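Local coordinates for protein putative secreted endoglycosylceramidase (PDB 6JYZ) that probably hydrolyses the glycosidic bond that joins the sugar to the ceramide in galactosylceramides, as a secreted endoglycosidase of glycoside hydrolase family 5, at residues G134-G148 / G162-E174. Numbering follows the deposited sequence.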
# COMPACT_ATOMS: atom_id res chain seq x y z
N GLY A 134 -10.97 17.69 11.38
CA GLY A 134 -10.71 19.01 10.84
C GLY A 134 -11.20 20.15 11.75
O GLY A 134 -12.05 19.97 12.61
N THR A 135 -10.63 21.33 11.51
CA THR A 135 -11.05 22.51 12.28
C THR A 135 -12.40 23.00 11.75
O THR A 135 -12.50 23.30 10.58
CB THR A 135 -10.01 23.61 12.16
OG1 THR A 135 -8.70 23.09 12.47
CG2 THR A 135 -10.29 24.75 13.13
N PRO A 136 -13.42 23.12 12.62
CA PRO A 136 -14.72 23.58 12.08
C PRO A 136 -14.64 25.02 11.60
O PRO A 136 -13.80 25.82 12.03
CB PRO A 136 -15.64 23.48 13.30
CG PRO A 136 -14.97 22.65 14.35
CD PRO A 136 -13.47 22.66 14.00
N GLU A 137 -15.46 25.36 10.58
CA GLU A 137 -15.46 26.69 10.01
C GLU A 137 -15.54 27.83 11.02
O GLU A 137 -14.79 28.79 10.87
CB GLU A 137 -16.58 26.76 8.95
CG GLU A 137 -16.71 28.11 8.26
CD GLU A 137 -18.03 28.38 7.56
OE1 GLU A 137 -18.87 27.44 7.42
OE2 GLU A 137 -18.22 29.55 7.15
N GLY A 138 -16.32 27.74 12.07
CA GLY A 138 -16.26 29.02 12.82
C GLY A 138 -15.22 29.07 13.96
O GLY A 138 -15.31 29.90 14.88
N GLN A 139 -14.27 28.14 13.96
CA GLN A 139 -13.35 27.93 15.09
C GLN A 139 -11.99 28.41 14.64
O GLN A 139 -11.47 28.00 13.59
CB GLN A 139 -13.25 26.42 15.38
CG GLN A 139 -12.17 26.06 16.43
CD GLN A 139 -12.48 26.63 17.79
OE1 GLN A 139 -13.54 26.39 18.34
NE2 GLN A 139 -11.53 27.32 18.35
N ASP A 140 -11.34 29.28 15.40
CA ASP A 140 -9.97 29.74 15.18
C ASP A 140 -8.95 28.78 15.81
O ASP A 140 -9.24 27.87 16.58
CB ASP A 140 -9.79 31.15 15.80
CG ASP A 140 -10.61 32.24 15.12
OD1 ASP A 140 -11.14 32.02 14.01
OD2 ASP A 140 -10.65 33.34 15.74
N CYS A 141 -7.72 29.00 15.34
CA CYS A 141 -6.57 28.27 15.83
C CYS A 141 -5.83 29.02 16.92
O CYS A 141 -5.78 30.26 16.95
CB CYS A 141 -5.55 28.12 14.72
SG CYS A 141 -6.15 26.87 13.56
N PRO A 142 -5.19 28.29 17.81
CA PRO A 142 -4.23 28.91 18.70
C PRO A 142 -3.20 29.58 17.81
O PRO A 142 -2.90 29.19 16.69
CB PRO A 142 -3.59 27.74 19.47
CG PRO A 142 -4.69 26.66 19.43
CD PRO A 142 -5.26 26.82 18.03
N PRO A 143 -2.59 30.64 18.40
CA PRO A 143 -1.41 31.20 17.88
C PRO A 143 -0.44 30.07 17.53
O PRO A 143 -0.26 29.06 18.21
CB PRO A 143 -0.89 32.09 19.03
CG PRO A 143 -2.07 32.35 19.89
CD PRO A 143 -2.85 31.07 19.79
N LEU A 144 0.13 30.36 16.41
CA LEU A 144 1.28 29.68 15.84
C LEU A 144 0.88 28.42 15.07
O LEU A 144 1.75 27.79 14.47
CB LEU A 144 2.37 29.34 16.87
CG LEU A 144 2.81 30.54 17.71
CD1 LEU A 144 3.87 30.08 18.73
CD2 LEU A 144 3.32 31.64 16.81
N LEU A 145 -0.38 28.01 15.13
CA LEU A 145 -0.82 26.78 14.46
C LEU A 145 -1.62 27.11 13.22
O LEU A 145 -2.19 28.20 13.08
CB LEU A 145 -1.68 25.95 15.41
CG LEU A 145 -1.03 25.57 16.74
CD1 LEU A 145 -1.97 24.65 17.49
CD2 LEU A 145 0.31 24.88 16.50
N GLN A 146 -1.72 26.13 12.31
CA GLN A 146 -2.47 26.23 11.06
C GLN A 146 -3.77 25.43 11.17
O GLN A 146 -3.85 24.42 11.88
CB GLN A 146 -1.59 25.67 9.92
CG GLN A 146 -0.40 26.58 9.59
CD GLN A 146 0.28 26.25 8.28
OE1 GLN A 146 -0.30 25.66 7.35
NE2 GLN A 146 1.55 26.63 8.21
N ARG A 147 -4.77 25.75 10.37
CA ARG A 147 -6.03 25.03 10.39
C ARG A 147 -5.87 23.60 9.91
O ARG A 147 -5.09 23.33 8.97
CB ARG A 147 -7.02 25.68 9.41
CG ARG A 147 -7.26 27.13 9.82
CD ARG A 147 -8.37 27.78 8.96
NE ARG A 147 -9.66 27.22 9.26
CZ ARG A 147 -10.39 27.45 10.39
NH1 ARG A 147 -9.88 28.23 11.31
NH2 ARG A 147 -11.49 26.77 10.57
N GLY A 148 -6.49 22.66 10.61
CA GLY A 148 -6.55 21.27 10.17
C GLY A 148 -7.77 21.04 9.28
O GLY A 148 -8.79 21.73 9.36
N GLY A 162 -10.50 14.54 23.24
CA GLY A 162 -10.36 15.27 24.53
C GLY A 162 -10.66 16.77 24.39
O GLY A 162 -10.28 17.51 25.32
N GLY A 163 -11.24 17.22 23.29
CA GLY A 163 -11.43 18.64 23.04
C GLY A 163 -10.16 19.32 22.56
O GLY A 163 -10.20 20.52 22.35
N TRP A 164 -9.05 18.61 22.36
CA TRP A 164 -7.80 19.28 22.02
C TRP A 164 -7.87 19.91 20.63
O TRP A 164 -8.61 19.42 19.75
CB TRP A 164 -6.67 18.23 22.08
CG TRP A 164 -6.31 17.74 23.45
CD1 TRP A 164 -7.07 17.81 24.57
CD2 TRP A 164 -5.13 17.06 23.82
NE1 TRP A 164 -6.39 17.24 25.62
CE2 TRP A 164 -5.19 16.76 25.20
CE3 TRP A 164 -3.98 16.67 23.13
CZ2 TRP A 164 -4.16 16.12 25.89
CZ3 TRP A 164 -2.93 16.06 23.79
CH2 TRP A 164 -3.03 15.79 25.17
N THR A 165 -7.09 20.95 20.40
CA THR A 165 -7.21 21.66 19.14
C THR A 165 -6.90 20.78 17.94
O THR A 165 -5.97 19.96 17.96
CB THR A 165 -6.31 22.91 19.15
OG1 THR A 165 -6.47 23.56 17.89
CG2 THR A 165 -4.86 22.63 19.34
N THR A 166 -7.71 20.98 16.92
CA THR A 166 -7.55 20.33 15.62
C THR A 166 -6.55 21.04 14.73
O THR A 166 -6.25 20.58 13.61
CB THR A 166 -8.90 20.26 14.89
OG1 THR A 166 -9.35 21.60 14.69
CG2 THR A 166 -9.89 19.47 15.69
N CYS A 167 -6.01 22.17 15.16
CA CYS A 167 -4.99 22.87 14.39
C CYS A 167 -3.64 22.22 14.54
O CYS A 167 -3.43 21.40 15.43
CB CYS A 167 -4.98 24.33 14.80
SG CYS A 167 -6.63 25.08 14.61
N ASN A 168 -2.75 22.48 13.61
CA ASN A 168 -1.49 21.74 13.58
C ASN A 168 -0.26 22.64 13.41
O ASN A 168 -0.38 23.83 13.10
CB ASN A 168 -1.55 20.66 12.47
CG ASN A 168 -1.84 21.23 11.11
OD1 ASN A 168 -1.16 22.17 10.70
ND2 ASN A 168 -2.79 20.67 10.38
N ILE A 169 0.90 22.02 13.65
CA ILE A 169 2.16 22.75 13.45
C ILE A 169 2.56 22.66 11.98
O ILE A 169 2.73 21.56 11.40
CB ILE A 169 3.24 22.17 14.35
CG1 ILE A 169 2.86 22.42 15.80
CG2 ILE A 169 4.62 22.82 14.08
CD1 ILE A 169 3.86 21.80 16.84
N GLY A 170 2.61 23.81 11.31
CA GLY A 170 3.22 23.88 9.97
C GLY A 170 2.34 23.33 8.86
O GLY A 170 2.84 23.15 7.77
N GLY A 171 1.05 23.03 9.09
CA GLY A 171 0.17 22.42 8.10
C GLY A 171 0.39 20.90 8.02
O GLY A 171 -0.29 20.27 7.22
N GLN A 172 1.25 20.32 8.81
CA GLN A 172 1.44 18.87 8.74
C GLN A 172 0.27 18.17 9.43
O GLN A 172 -0.02 18.37 10.61
CB GLN A 172 2.73 18.51 9.50
CG GLN A 172 3.03 17.01 9.37
CD GLN A 172 4.02 16.43 10.35
OE1 GLN A 172 4.83 17.15 10.94
NE2 GLN A 172 3.92 15.12 10.55
N ARG A 173 -0.45 17.32 8.67
CA ARG A 173 -1.72 16.78 9.16
C ARG A 173 -1.60 16.00 10.47
O ARG A 173 -2.51 16.05 11.32
CB ARG A 173 -2.36 15.94 8.05
CG ARG A 173 -1.59 14.67 7.70
CD ARG A 173 -2.10 13.99 6.45
NE ARG A 173 -1.24 12.87 6.11
CZ ARG A 173 -1.15 12.31 4.91
NH1 ARG A 173 -2.04 12.68 3.99
NH2 ARG A 173 -0.24 11.38 4.68
N GLU A 174 -0.49 15.31 10.66
CA GLU A 174 -0.30 14.52 11.87
C GLU A 174 0.09 15.37 13.08
O GLU A 174 -0.07 14.87 14.20
CB GLU A 174 0.80 13.48 11.70
CG GLU A 174 0.55 12.42 10.64
CD GLU A 174 0.84 12.84 9.24
OE1 GLU A 174 1.43 13.93 9.00
OE2 GLU A 174 0.48 12.01 8.33
O HOH W 1 -8.73 25.21 17.73
O HOH W 2 2.34 26.45 12.24
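Cys141 and Cys167 join through a disulfide, chi3 -81°, that ties together two parts of the long surface loop between strand 119-124 and helix 177-187 of this family 5 glycoside hydrolase, a (beta/alpha)8 barrel. It illustrates how an irregular loop can be fixed by a covalent link beside a few well-aimed polar bonds. A single antiparallel bridge adjoins the disulfide: Gln146 N donates to Asn168 O at 2.8 Å, and Asn168 N returns the bond to Gln146 O. Leu145 packs against the half-cystine, its CB 3.7 Å from Cys167 CB, while the CD2 branch meets Ile169 CG1 at 3.6 Å. Beyond the sulfurs, Thr135 OG1 and Thr166 OG1 share a hydrogen bond of 2.8 Å. With chi1 at -51°, Thr135 holds this hydroxyl beside its own backbone N, where it also accepts from Gly148 N. Replacing Thr135 with a valine would probably leave both Thr166 OG1 and Gly148 N without this partner. In the next shell, Thr135 CB sits above one face of the Arg147 guanidinium, toward its rim, and NH1 donates in the guanidinium plane to Gln139 O, on the last residue of the type I turn 136-139. Two waters span the segments: one donates to Leu144 O and accepts from Gly170 N, the other joins Asp140 O to Thr165 OG1, the hydroxyl that takes the N-H of Cys167 at 3.1 Å in an ST turn.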